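Local coordinates for protein acetyl xylan esterase (Metagenome, PDB 6XYC) that acts as a bifunctional feruloyl and acetyl xylan esterase of the alpha/beta hydrolase clan, probably cleaving ferulate and acetate esters from complex xylans, at residues Glu23-Ile29 with Val74-Arg80; Glu84-Pro88 with Trp205-Ile209; Thr133-Lys137 with Ile148-Leu152; Ala164-Trp168 with Met275-Phe279; Ile222-Asp228 with Lys251-Val257. Residue numbers count along the deposited sequence, not the author numbering.

Four of the ten segments are strands in pairs on one mixed sheet, and interaction 4 sets a fifth strand of that sheet against a helix. Interactions 1 and 5 lie towards opposite ends of the sheet, centres about 25 Å apart. Interactions 4 and 5 are neighbours, centres about 10 Å apart, joined through strands 164-168 and 222-227; interaction 5 is nested in the loop that interaction 4 closes. Interactions 2 and 3 lie off the sheet, centres about 14 Å apart, with 3 nested inside 2. Interaction 1 comes first along the chain and touches both: Arg80 packs on Ala85 and on Leu152. Together they describe the alpha/beta hydrolase core and the loops packed beside it.

Interaction 1. Residues Glu23-Ile29 with Val74-Arg80; sequences ESHNLDI and VISINHR
Build strand 26-29 antiparallel to strand 74-77, with axes 4.6 Å apart and N-to-C directions at 159°. Leu27 pairs with Ile77 and Ile29 with Ile75 as non-hydrogen-bonded pairs; between them Asp28 and Ser76 form the hydrogen-bonded pair, Asp28 N to Ser76 O at 2.8 Å and Ser76 N to Asp28 O at 2.9 Å. The ladder runs on as Asn78 N donates to Asn26 O at 3.0 Å. Leu27, Ile29, Ile75 and Ile77 share one face, with Leu27 CD2 3.9 Å from Ile75 CG2. Before the strand, a short 3-10 turn at Glu23-Ser24 presents Glu23 O, which accepts from Asn26 N and, at 2.9 Å, from Asn78 ND2. That amide, with Asn78 chi1 in m, also donates to a water (2.8 Å from ND2), and the water donates to Glu23 OE2 at 2.6 Å. The other polar ends find partners beyond both segments: Asp28 salt-bridged to Lys56, Ser76 OG hydrogen-bonded to Lys56 O, His25 NE2 hydrogen-bonded and Arg80 NH2 salt-bridged to Asp93 OD1. Within segment 74-80, His79 ND1 donates to Arg80 O at 2.8 Å. An antiparallel strand joined to an otherwise parallel sheet near one end is characteristic of the alpha/beta hydrolase fold.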
# COMPACT_ATOMS: atom_id res chain seq x y z
N GLU A 23 -3.85 -6.42 17.65
CA GLU A 23 -4.82 -6.28 16.57
C GLU A 23 -4.24 -5.49 15.40
O GLU A 23 -4.64 -5.69 14.25
CB GLU A 23 -6.08 -5.59 17.10
CG GLU A 23 -7.26 -5.63 16.15
CD GLU A 23 -8.46 -4.91 16.71
OE1 GLU A 23 -8.80 -5.12 17.89
OE2 GLU A 23 -9.09 -4.13 15.96
N SER A 24 -3.29 -4.60 15.68
CA SER A 24 -2.58 -3.88 14.62
C SER A 24 -1.82 -4.81 13.69
O SER A 24 -1.39 -4.36 12.62
CB SER A 24 -1.61 -2.88 15.25
OG SER A 24 -0.68 -3.54 16.10
N HIS A 25 -1.65 -6.08 14.06
CA HIS A 25 -0.96 -7.05 13.22
C HIS A 25 -1.91 -8.17 12.78
O HIS A 25 -1.48 -9.31 12.61
CB HIS A 25 0.25 -7.63 13.95
CG HIS A 25 1.41 -6.69 14.03
ND1 HIS A 25 2.33 -6.73 15.06
CD2 HIS A 25 1.81 -5.69 13.21
CE1 HIS A 25 3.24 -5.79 14.87
NE2 HIS A 25 2.94 -5.14 13.76
N ASN A 26 -3.18 -7.84 12.61
CA ASN A 26 -4.16 -8.77 12.07
C ASN A 26 -4.44 -8.46 10.61
O ASN A 26 -4.24 -7.34 10.14
CB ASN A 26 -5.47 -8.71 12.86
CG ASN A 26 -5.37 -9.37 14.22
OD1 ASN A 26 -4.40 -10.07 14.52
ND2 ASN A 26 -6.38 -9.15 15.05
N LEU A 27 -4.93 -9.47 9.90
CA LEU A 27 -5.40 -9.29 8.53
C LEU A 27 -6.63 -10.15 8.30
O LEU A 27 -6.93 -11.05 9.08
CB LEU A 27 -4.30 -9.64 7.51
CG LEU A 27 -3.56 -10.96 7.66
CD1 LEU A 27 -4.37 -12.11 7.11
CD2 LEU A 27 -2.21 -10.84 6.95
N ASP A 28 -7.34 -9.84 7.22
CA ASP A 28 -8.49 -10.62 6.78
C ASP A 28 -8.20 -11.17 5.39
O ASP A 28 -7.59 -10.48 4.56
CB ASP A 28 -9.76 -9.78 6.75
CG ASP A 28 -10.05 -9.11 8.08
OD1 ASP A 28 -9.69 -9.68 9.13
OD2 ASP A 28 -10.64 -8.01 8.06
N ILE A 29 -8.62 -12.41 5.13
CA ILE A 29 -8.39 -13.06 3.85
C ILE A 29 -9.73 -13.48 3.27
O ILE A 29 -10.52 -14.14 3.95
CB ILE A 29 -7.46 -14.27 3.99
CG1 ILE A 29 -6.10 -13.86 4.56
CG2 ILE A 29 -7.28 -14.95 2.64
CD1 ILE A 29 -5.20 -15.02 4.90
N VAL A 74 -8.20 -11.63 -1.74
CA VAL A 74 -8.00 -10.30 -1.17
C VAL A 74 -7.55 -10.45 0.27
O VAL A 74 -8.20 -11.13 1.07
CB VAL A 74 -9.27 -9.44 -1.26
CG1 VAL A 74 -9.09 -8.15 -0.46
CG2 VAL A 74 -9.63 -9.14 -2.72
N ILE A 75 -6.44 -9.80 0.62
CA ILE A 75 -5.92 -9.80 1.97
C ILE A 75 -5.84 -8.35 2.44
O ILE A 75 -5.01 -7.58 1.94
CB ILE A 75 -4.54 -10.47 2.05
CG1 ILE A 75 -4.62 -11.88 1.46
CG2 ILE A 75 -4.06 -10.53 3.48
CD1 ILE A 75 -4.12 -11.97 0.03
N SER A 76 -6.70 -7.97 3.38
CA SER A 76 -6.73 -6.62 3.92
C SER A 76 -6.03 -6.61 5.27
O SER A 76 -6.40 -7.37 6.17
CB SER A 76 -8.17 -6.13 4.06
OG SER A 76 -8.21 -4.76 4.43
N ILE A 77 -5.03 -5.75 5.41
CA ILE A 77 -4.13 -5.80 6.55
C ILE A 77 -4.30 -4.56 7.42
O ILE A 77 -4.59 -3.46 6.94
CB ILE A 77 -2.66 -5.95 6.12
CG1 ILE A 77 -2.20 -4.71 5.33
CG2 ILE A 77 -2.47 -7.21 5.28
CD1 ILE A 77 -0.71 -4.68 5.05
N ASN A 78 -4.10 -4.75 8.72
CA ASN A 78 -3.85 -3.65 9.64
C ASN A 78 -2.36 -3.33 9.70
O ASN A 78 -1.51 -4.17 9.39
CB ASN A 78 -4.37 -3.99 11.04
CG ASN A 78 -5.87 -3.91 11.15
OD1 ASN A 78 -6.55 -3.29 10.34
ND2 ASN A 78 -6.41 -4.54 12.19
N HIS A 79 -2.05 -2.10 10.09
CA HIS A 79 -0.69 -1.71 10.44
C HIS A 79 -0.78 -0.87 11.71
O HIS A 79 -1.85 -0.39 12.07
CB HIS A 79 0.02 -0.94 9.32
CG HIS A 79 -0.60 0.37 8.99
ND1 HIS A 79 -0.50 1.47 9.81
CD2 HIS A 79 -1.34 0.76 7.93
CE1 HIS A 79 -1.15 2.48 9.27
NE2 HIS A 79 -1.67 2.08 8.12
N ARG A 80 0.35 -0.70 12.39
CA ARG A 80 0.35 0.05 13.64
C ARG A 80 0.13 1.53 13.37
O ARG A 80 0.51 2.06 12.32
CB ARG A 80 1.67 -0.16 14.39
CG ARG A 80 1.72 -1.43 15.21
CD ARG A 80 3.12 -1.65 15.76
NE ARG A 80 4.06 -2.01 14.71
CZ ARG A 80 5.38 -2.08 14.87
NH1 ARG A 80 5.93 -1.81 16.05
NH2 ARG A 80 6.16 -2.42 13.85
O HOH W 1 -8.93 -4.47 13.37

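Interaction 2. Residues Glu84-Pro88 with Trp205-Ile209; sequences EAIWP and WVKLI
In this alpha/beta hydrolase, the loop leading from strand 73-77 to helix 89-103 packs against helix 203-208 through one buried tryptophan. Trp87 precedes a cis peptide bond to Pro88, which sits at the N-cap of helix 89-103; the backbone at Trp87 is polyproline II-like (phi/psi -48/139). Its CA-to-CB bond points toward segment 205-209, with chi1 t and chi2 near -111°. At the end of that segment Ile209, with chi1 p and chi2 t, lays its CG2 on the indole: the methyl is 3.4 Å from the centroid of the five-membered ring and 13° off the normal, a CH-pi contact over the face. The nearest CA atoms of the two segments are those of Trp87 and Ile209, 7.5 Å apart. Trp205, chi1 m and chi2 near 105°, leaves its backbone sideways, and its ring brings CZ3 to 4.2 Å from Trp87 CB and 3.7 Å from Trp87 O. Ile86 (chi1 p, chi2 t) adds CD1 at 4.2 Å from Trp205 CH2. Phe129 meets the Trp87 indole edge-to-face, and Leu193 of helix 189-193 also touches it. The indole N-H is satisfied too: Trp87 NE1 donates to Leu208 O at 2.8 Å.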
# COMPACT_ATOMS: atom_id res chain seq x y z
N GLU A 84 1.38 5.09 17.95
CA GLU A 84 1.92 4.06 18.82
C GLU A 84 3.31 3.60 18.43
O GLU A 84 4.02 3.03 19.26
CB GLU A 84 0.98 2.84 18.88
CG GLU A 84 0.90 2.01 17.61
CD GLU A 84 -0.14 0.90 17.70
OE1 GLU A 84 -0.13 0.14 18.69
OE2 GLU A 84 -0.96 0.78 16.77
N ALA A 85 3.73 3.83 17.19
CA ALA A 85 5.05 3.44 16.72
C ALA A 85 5.41 4.32 15.55
O ALA A 85 4.60 4.48 14.62
CB ALA A 85 5.09 1.97 16.30
N ILE A 86 6.61 4.90 15.56
CA ILE A 86 6.97 5.82 14.48
C ILE A 86 7.62 5.04 13.35
O ILE A 86 7.94 3.85 13.50
CB ILE A 86 7.89 6.96 14.97
CG1 ILE A 86 9.24 6.45 15.45
CG2 ILE A 86 7.20 7.75 16.08
CD1 ILE A 86 10.30 7.52 15.54
N TRP A 87 7.76 5.68 12.20
CA TRP A 87 8.44 5.09 11.06
C TRP A 87 9.77 4.48 11.50
O TRP A 87 10.50 5.10 12.28
CB TRP A 87 8.67 6.18 10.00
CG TRP A 87 9.08 5.74 8.64
CD1 TRP A 87 10.29 5.94 8.05
CD2 TRP A 87 8.25 5.09 7.66
NE1 TRP A 87 10.28 5.43 6.77
CE2 TRP A 87 9.04 4.91 6.51
CE3 TRP A 87 6.93 4.64 7.66
CZ2 TRP A 87 8.55 4.29 5.36
CZ3 TRP A 87 6.45 4.02 6.52
CH2 TRP A 87 7.26 3.84 5.39
N PRO A 88 10.14 3.29 11.00
CA PRO A 88 9.50 2.53 9.91
C PRO A 88 8.55 1.40 10.34
O PRO A 88 8.41 0.42 9.60
CB PRO A 88 10.70 1.92 9.19
CG PRO A 88 11.68 1.63 10.35
CD PRO A 88 11.42 2.69 11.41
N TRP A 205 14.55 12.45 7.44
CA TRP A 205 13.30 11.75 7.71
C TRP A 205 12.34 11.87 6.53
O TRP A 205 11.74 10.88 6.10
CB TRP A 205 12.65 12.30 8.99
CG TRP A 205 13.22 11.71 10.24
CD1 TRP A 205 14.08 12.31 11.12
CD2 TRP A 205 12.97 10.40 10.76
NE1 TRP A 205 14.37 11.45 12.15
CE2 TRP A 205 13.71 10.27 11.95
CE3 TRP A 205 12.19 9.32 10.33
CZ2 TRP A 205 13.69 9.12 12.72
CZ3 TRP A 205 12.18 8.17 11.10
CH2 TRP A 205 12.92 8.08 12.28
N VAL A 206 12.22 13.08 5.98
CA VAL A 206 11.29 13.29 4.87
C VAL A 206 11.68 12.43 3.68
O VAL A 206 10.83 11.88 2.98
CB VAL A 206 11.21 14.78 4.50
CG1 VAL A 206 10.43 14.96 3.19
CG2 VAL A 206 10.56 15.58 5.61
N LYS A 207 12.99 12.31 3.42
CA LYS A 207 13.43 11.48 2.30
C LYS A 207 13.07 10.02 2.54
O LYS A 207 12.64 9.32 1.61
CB LYS A 207 14.94 11.62 2.08
CG LYS A 207 15.42 10.87 0.84
CD LYS A 207 16.93 10.90 0.67
CE LYS A 207 17.32 10.35 -0.70
NZ LYS A 207 18.77 10.08 -0.84
N LEU A 208 13.23 9.54 3.77
CA LEU A 208 13.07 8.13 4.07
C LEU A 208 11.62 7.70 4.27
O LEU A 208 11.36 6.50 4.37
CB LEU A 208 13.88 7.76 5.32
CG LEU A 208 15.39 7.88 5.18
CD1 LEU A 208 16.10 7.51 6.46
CD2 LEU A 208 15.88 7.00 4.01
N ILE A 209 10.67 8.64 4.35
CA ILE A 209 9.26 8.29 4.32
C ILE A 209 8.64 8.50 2.94
O ILE A 209 7.44 8.26 2.76
CB ILE A 209 8.44 9.07 5.37
CG1 ILE A 209 8.48 10.57 5.10
CG2 ILE A 209 8.94 8.74 6.77
CD1 ILE A 209 7.48 11.36 5.91

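Interaction 3. Residues Thr133-Lys137 with Ile148-Leu152; sequences TNGVK and IEGSL
This is a backbone closure at the base of a beta hairpin: segments 133-137 and 148-152 flank the two-stranded sheet of 138-141 and 144-147. Lys137 O accepts two hydrogen bonds, from Ile148 N at 2.9 Å and Glu149 N at 3.1 Å; the CA atoms of Lys137 and Glu149 are 4.8 Å apart. Upstream, Thr133-Val136 forms a type II beta turn, closed by Val136 N to Thr133 O at 3.0 Å, with Gly135 at positive phi (77/11). The Lys137 side chain covers the following segment, its CE 3.7 Å from Glu149 CB, and its NZ forms a salt bridge with Asp147. A water lies 2.7 Å from Val136 O and Glu149 OE1, each in hydrogen-bonding geometry; OE1 is also hydrogen-bonded to Ser160 OG. Ile148, chi1 m and chi2 m, puts CG2 3.8 Å from Thr133 OG1, whose hydroxyl is hydrogen-bonded to Phe129 O. Ile148 also packs on Ile91 and Lys95 of helix 89-103 and on Leu139 of strand 138-141, while Glu149 is salt-bridged to Arg99 of the same helix.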
# COMPACT_ATOMS: atom_id res chain seq x y z
N THR A 133 10.88 -1.08 -2.68
CA THR A 133 11.87 -1.68 -1.79
C THR A 133 11.85 -3.20 -1.86
O THR A 133 12.21 -3.87 -0.90
CB THR A 133 11.67 -1.20 -0.35
OG1 THR A 133 10.35 -1.52 0.08
CG2 THR A 133 11.89 0.30 -0.24
N ASN A 134 11.43 -3.76 -2.99
CA ASN A 134 11.63 -5.19 -3.23
C ASN A 134 13.11 -5.52 -3.04
O ASN A 134 13.97 -4.96 -3.72
CB ASN A 134 11.18 -5.58 -4.64
CG ASN A 134 9.68 -5.79 -4.75
OD1 ASN A 134 8.95 -5.76 -3.76
ND2 ASN A 134 9.21 -6.03 -5.97
N GLY A 135 13.40 -6.44 -2.12
CA GLY A 135 14.77 -6.87 -1.90
C GLY A 135 15.64 -5.91 -1.12
O GLY A 135 16.86 -6.11 -1.05
N VAL A 136 15.05 -4.87 -0.53
CA VAL A 136 15.79 -3.83 0.17
C VAL A 136 15.60 -4.01 1.67
O VAL A 136 14.46 -4.06 2.15
CB VAL A 136 15.33 -2.43 -0.27
CG1 VAL A 136 15.90 -1.36 0.66
CG2 VAL A 136 15.73 -2.17 -1.72
N LYS A 137 16.71 -4.12 2.40
CA LYS A 137 16.65 -4.32 3.85
C LYS A 137 16.61 -3.00 4.61
O LYS A 137 15.81 -2.83 5.53
CB LYS A 137 17.84 -5.16 4.32
CG LYS A 137 17.49 -6.24 5.34
CD LYS A 137 17.06 -5.66 6.67
CE LYS A 137 16.50 -6.74 7.59
NZ LYS A 137 16.23 -6.24 8.97
N ILE A 148 13.80 -1.22 6.79
CA ILE A 148 12.56 -1.35 6.03
C ILE A 148 12.00 -2.76 6.15
O ILE A 148 10.82 -2.95 6.48
CB ILE A 148 12.80 -0.96 4.56
CG1 ILE A 148 13.17 0.53 4.46
CG2 ILE A 148 11.58 -1.28 3.71
CD1 ILE A 148 12.17 1.47 5.08
N GLU A 149 12.83 -3.77 5.88
CA GLU A 149 12.37 -5.16 5.94
C GLU A 149 11.88 -5.52 7.33
O GLU A 149 10.82 -6.15 7.48
CB GLU A 149 13.50 -6.09 5.50
CG GLU A 149 13.20 -7.56 5.66
CD GLU A 149 12.21 -8.07 4.62
OE1 GLU A 149 11.86 -7.30 3.71
OE2 GLU A 149 11.81 -9.25 4.72
N GLY A 150 12.63 -5.16 8.36
CA GLY A 150 12.25 -5.48 9.72
C GLY A 150 12.44 -6.95 10.05
O GLY A 150 12.86 -7.77 9.23
N SER A 151 12.11 -7.27 11.30
CA SER A 151 12.29 -8.62 11.84
C SER A 151 11.02 -9.13 12.51
O SER A 151 11.10 -10.02 13.37
CB SER A 151 13.44 -8.66 12.85
OG SER A 151 14.71 -8.58 12.23
N LEU A 152 9.86 -8.62 12.12
CA LEU A 152 8.63 -8.98 12.79
C LEU A 152 8.14 -10.36 12.37
O LEU A 152 8.18 -10.72 11.19
CB LEU A 152 7.55 -7.94 12.48
CG LEU A 152 7.65 -6.53 13.05
CD1 LEU A 152 6.40 -5.76 12.63
CD2 LEU A 152 7.80 -6.56 14.55
O HOH W 2 12.20 -5.43 1.78

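Interaction 4. Residues Ala164-Trp168 with Met275-Phe279; sequences AVVDW and MTDFF
The C-terminal helix of the alpha/beta hydrolase core packs on the sheet here, with segment 275-279 of helix 269-284 facing strand 164-168. The local axes come within 9.4 Å and run nearly antiparallel, at 164°. CA atoms match Val166 with Met275 (6.8 Å) and Ala164 with Phe279 (7.1 Å). As alternate residues of a strand, Ala164 and Val166 point toward the helix and Val165 away. Val166, chi1 t, fills the middle: its CG2 is 3.5 Å from Phe278 CD2, 3.5 Å from Phe279 CZ and 4.1 Å from Met275 CG. The same methyl sits over the face of the Phe279 ring, 3.9 Å from its centroid, as a CH-pi contact. The rings of Phe278 (chi1 t, chi2 81°) and Phe279 (chi1 m, chi2 -43°) lie side by side across the strand direction; Ala164 CB is 3.9 Å from Phe278 CE2 and 4.1 Å from Phe279 CE1. At the far end Trp168, chi1 m and chi2 87°, turns its indole edge to Met275, which is t, t, p. Met275 SD lies 4.7 Å from the centroid of the five-membered ring, near its plane, a Met-aromatic contact, and Trp168 NE1 makes a weak hydrogen bond to Met275 SD at 3.6 Å. Phe267 meets the Trp168 ring edge-to-face, and Phe278 reaches Leu223 on the next strand. Such apolar helix-on-sheet packing is typical of the three-layer alpha/beta hydrolase fold.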
# COMPACT_ATOMS: atom_id res chain seq x y z
N ALA A 164 3.22 -6.09 -8.34
CA ALA A 164 2.57 -4.98 -9.02
C ALA A 164 1.92 -4.11 -7.95
O ALA A 164 1.59 -4.59 -6.86
CB ALA A 164 1.52 -5.47 -10.03
N VAL A 165 1.75 -2.83 -8.27
CA VAL A 165 1.26 -1.85 -7.31
C VAL A 165 0.17 -1.03 -7.96
O VAL A 165 0.30 -0.61 -9.11
CB VAL A 165 2.39 -0.93 -6.81
CG1 VAL A 165 1.83 0.13 -5.86
CG2 VAL A 165 3.50 -1.74 -6.14
N VAL A 166 -0.91 -0.78 -7.22
CA VAL A 166 -1.91 0.23 -7.58
C VAL A 166 -1.97 1.24 -6.45
O VAL A 166 -2.30 0.89 -5.30
CB VAL A 166 -3.28 -0.39 -7.85
CG1 VAL A 166 -4.31 0.72 -8.09
CG2 VAL A 166 -3.22 -1.31 -9.06
N ASP A 167 -1.66 2.49 -6.77
CA ASP A 167 -1.53 3.57 -5.80
C ASP A 167 -2.72 4.52 -5.99
O ASP A 167 -2.78 5.25 -6.99
CB ASP A 167 -0.19 4.29 -5.98
CG ASP A 167 -0.16 5.66 -5.37
OD1 ASP A 167 -0.94 5.95 -4.45
OD2 ASP A 167 0.68 6.48 -5.83
N TRP A 168 -3.66 4.48 -5.05
CA TRP A 168 -4.80 5.39 -5.07
C TRP A 168 -4.45 6.64 -4.26
O TRP A 168 -4.40 6.59 -3.03
CB TRP A 168 -6.06 4.74 -4.50
CG TRP A 168 -6.63 3.55 -5.22
CD1 TRP A 168 -6.27 2.25 -5.04
CD2 TRP A 168 -7.70 3.55 -6.18
NE1 TRP A 168 -7.04 1.44 -5.84
CE2 TRP A 168 -7.92 2.21 -6.56
CE3 TRP A 168 -8.49 4.55 -6.77
CZ2 TRP A 168 -8.88 1.85 -7.50
CZ3 TRP A 168 -9.44 4.19 -7.70
CH2 TRP A 168 -9.64 2.85 -8.05
N MET A 275 -8.13 -0.78 -12.26
CA MET A 275 -7.29 -1.50 -11.30
C MET A 275 -7.30 -3.00 -11.59
O MET A 275 -6.25 -3.65 -11.59
CB MET A 275 -7.77 -1.23 -9.87
CG MET A 275 -7.18 -2.20 -8.85
SD MET A 275 -7.66 -1.89 -7.13
CE MET A 275 -9.43 -2.05 -7.23
N THR A 276 -8.49 -3.57 -11.80
CA THR A 276 -8.58 -5.01 -11.99
C THR A 276 -8.01 -5.43 -13.34
O THR A 276 -7.40 -6.50 -13.45
CB THR A 276 -10.03 -5.49 -11.85
OG1 THR A 276 -10.88 -4.74 -12.71
CG2 THR A 276 -10.50 -5.34 -10.41
N ASP A 277 -8.18 -4.60 -14.37
CA ASP A 277 -7.52 -4.88 -15.65
C ASP A 277 -6.01 -4.87 -15.49
O ASP A 277 -5.31 -5.76 -15.99
CB ASP A 277 -7.96 -3.85 -16.70
CG ASP A 277 -9.34 -4.14 -17.28
OD1 ASP A 277 -9.91 -5.20 -16.94
OD2 ASP A 277 -9.84 -3.31 -18.06
N PHE A 278 -5.48 -3.87 -14.78
CA PHE A 278 -4.04 -3.76 -14.55
C PHE A 278 -3.51 -5.00 -13.84
O PHE A 278 -2.57 -5.65 -14.31
CB PHE A 278 -3.76 -2.49 -13.74
CG PHE A 278 -2.34 -2.37 -13.27
CD1 PHE A 278 -1.35 -1.90 -14.14
CD2 PHE A 278 -1.98 -2.70 -11.98
CE1 PHE A 278 -0.04 -1.77 -13.71
CE2 PHE A 278 -0.67 -2.58 -11.55
CZ PHE A 278 0.31 -2.12 -12.42
N PHE A 279 -4.12 -5.36 -12.71
CA PHE A 279 -3.67 -6.53 -11.97
C PHE A 279 -3.81 -7.79 -12.81
O PHE A 279 -2.95 -8.68 -12.76
CB PHE A 279 -4.46 -6.69 -10.66
CG PHE A 279 -3.92 -5.87 -9.52
CD1 PHE A 279 -2.56 -5.77 -9.27
CD2 PHE A 279 -4.79 -5.20 -8.67
CE1 PHE A 279 -2.08 -5.01 -8.21
CE2 PHE A 279 -4.31 -4.45 -7.62
CZ PHE A 279 -2.96 -4.35 -7.39

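Interaction 5. Residues Ile222-Asp228 with Lys251-Val257; sequences ILIIHGD and KATFISV
Strand 222-227 runs parallel to strand 252-257, axes 4.5 Å apart and 17° between directions, in register from Ile222 beside Ala252 to Gly227 beside Val257. Ile222 starts the ladder: its N donates to Lys251 O at 3.1 Å, and its O accepts from Thr253 N at 3.0 Å. Leu223, chi1 t, meets Ile255 (CD1 to CD1, 3.8 Å). Ile224 N then donates to Thr253 O and Ile224 O accepts from Ile255 N, both at 2.7 Å, while its CG2 lies 3.9 Å from Phe254 CD1. Ile225 CG2 packs 3.8 Å from Val257 CG2. His226 N reaches Ile255 O at 3.1 Å and His226 O takes Val257 N at 2.9 Å; its ND1 is hydrogen-bonded to Ser238 OG and its NE2 to Val233 O. Asp228 N ends the series on Val257 O, at 2.9 Å. Ile222, Ile224 and Phe254 share the face under helix 236-248, Leu223 and Ile255 that under helix 269-284: a beta-alpha-beta unit at the edge of an alpha/beta hydrolase sheet.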
# COMPACT_ATOMS: atom_id res chain seq x y z
N ILE A 222 3.58 0.00 -11.87
CA ILE A 222 2.66 0.68 -10.96
C ILE A 222 1.55 1.34 -11.76
O ILE A 222 1.78 1.87 -12.86
CB ILE A 222 3.39 1.72 -10.08
CG1 ILE A 222 2.43 2.28 -9.03
CG2 ILE A 222 3.94 2.87 -10.93
CD1 ILE A 222 3.11 3.12 -7.95
N LEU A 223 0.34 1.30 -11.21
CA LEU A 223 -0.79 2.09 -11.68
C LEU A 223 -1.11 3.13 -10.62
O LEU A 223 -1.28 2.79 -9.44
CB LEU A 223 -2.01 1.22 -11.96
CG LEU A 223 -3.30 1.94 -12.34
CD1 LEU A 223 -3.22 2.57 -13.71
CD2 LEU A 223 -4.47 0.97 -12.27
N ILE A 224 -1.17 4.40 -11.03
CA ILE A 224 -1.41 5.52 -10.13
C ILE A 224 -2.74 6.15 -10.52
O ILE A 224 -2.95 6.47 -11.70
CB ILE A 224 -0.27 6.56 -10.20
CG1 ILE A 224 1.09 5.89 -9.99
CG2 ILE A 224 -0.50 7.66 -9.18
CD1 ILE A 224 2.24 6.72 -10.51
N ILE A 225 -3.61 6.35 -9.54
CA ILE A 225 -4.93 6.93 -9.77
C ILE A 225 -5.12 8.07 -8.78
O ILE A 225 -4.96 7.88 -7.57
CB ILE A 225 -6.05 5.88 -9.61
CG1 ILE A 225 -5.75 4.64 -10.46
CG2 ILE A 225 -7.39 6.47 -10.00
CD1 ILE A 225 -6.68 3.49 -10.23
N HIS A 226 -5.47 9.25 -9.29
CA HIS A 226 -5.57 10.43 -8.44
C HIS A 226 -6.60 11.39 -9.01
O HIS A 226 -6.59 11.69 -10.21
CB HIS A 226 -4.21 11.12 -8.30
CG HIS A 226 -4.04 11.88 -7.02
ND1 HIS A 226 -2.96 11.70 -6.19
CD2 HIS A 226 -4.81 12.83 -6.43
CE1 HIS A 226 -3.07 12.50 -5.14
NE2 HIS A 226 -4.19 13.19 -5.26
N GLY A 227 -7.49 11.88 -8.14
CA GLY A 227 -8.50 12.84 -8.57
C GLY A 227 -7.89 14.23 -8.67
O GLY A 227 -7.15 14.68 -7.80
N ASP A 228 -8.22 14.93 -9.76
CA ASP A 228 -7.67 16.27 -9.96
C ASP A 228 -8.36 17.32 -9.09
O ASP A 228 -8.02 18.50 -9.20
CB ASP A 228 -7.72 16.65 -11.45
CG ASP A 228 -9.13 16.88 -11.98
OD1 ASP A 228 -10.07 17.09 -11.19
OD2 ASP A 228 -9.27 16.89 -13.22
N LYS A 251 8.11 1.58 -15.27
CA LYS A 251 6.82 1.60 -15.96
C LYS A 251 5.73 2.03 -14.99
O LYS A 251 5.46 1.34 -14.00
CB LYS A 251 6.49 0.23 -16.55
CG LYS A 251 5.27 0.23 -17.48
CD LYS A 251 5.46 1.16 -18.67
CE LYS A 251 4.17 1.34 -19.45
NZ LYS A 251 3.48 2.62 -19.15
N ALA A 252 5.11 3.18 -15.28
CA ALA A 252 4.00 3.70 -14.52
C ALA A 252 2.89 4.13 -15.46
O ALA A 252 3.15 4.69 -16.53
CB ALA A 252 4.44 4.90 -13.66
N THR A 253 1.66 3.83 -15.07
CA THR A 253 0.46 4.32 -15.73
C THR A 253 -0.25 5.26 -14.77
O THR A 253 -0.50 4.89 -13.61
CB THR A 253 -0.47 3.17 -16.13
OG1 THR A 253 0.23 2.26 -16.99
CG2 THR A 253 -1.70 3.70 -16.86
N PHE A 254 -0.54 6.47 -15.23
CA PHE A 254 -1.14 7.50 -14.38
C PHE A 254 -2.52 7.84 -14.93
O PHE A 254 -2.64 8.30 -16.08
CB PHE A 254 -0.26 8.75 -14.31
CG PHE A 254 -0.86 9.87 -13.50
CD1 PHE A 254 -1.60 9.61 -12.35
CD2 PHE A 254 -0.69 11.19 -13.88
CE1 PHE A 254 -2.15 10.64 -11.61
CE2 PHE A 254 -1.23 12.22 -13.14
CZ PHE A 254 -1.97 11.94 -12.01
N ILE A 255 -3.55 7.62 -14.12
CA ILE A 255 -4.93 7.94 -14.48
C ILE A 255 -5.41 9.06 -13.58
O ILE A 255 -5.51 8.89 -12.36
CB ILE A 255 -5.84 6.71 -14.36
CG1 ILE A 255 -5.49 5.69 -15.45
CG2 ILE A 255 -7.30 7.11 -14.47
CD1 ILE A 255 -6.17 4.33 -15.26
N SER A 256 -5.69 10.22 -14.18
CA SER A 256 -6.22 11.37 -13.47
C SER A 256 -7.74 11.34 -13.58
O SER A 256 -8.28 11.19 -14.68
CB SER A 256 -5.66 12.67 -14.07
OG SER A 256 -6.09 13.80 -13.33
N VAL A 257 -8.42 11.47 -12.44
CA VAL A 257 -9.87 11.39 -12.38
C VAL A 257 -10.42 12.81 -12.41
O VAL A 257 -10.22 13.57 -11.44
CB VAL A 257 -10.34 10.64 -11.12
CG1 VAL A 257 -11.87 10.58 -11.07
CG2 VAL A 257 -9.75 9.23 -11.08
O HOH W 3 2.15 0.82 -15.71
O HOH W 4 -7.60 15.36 -14.77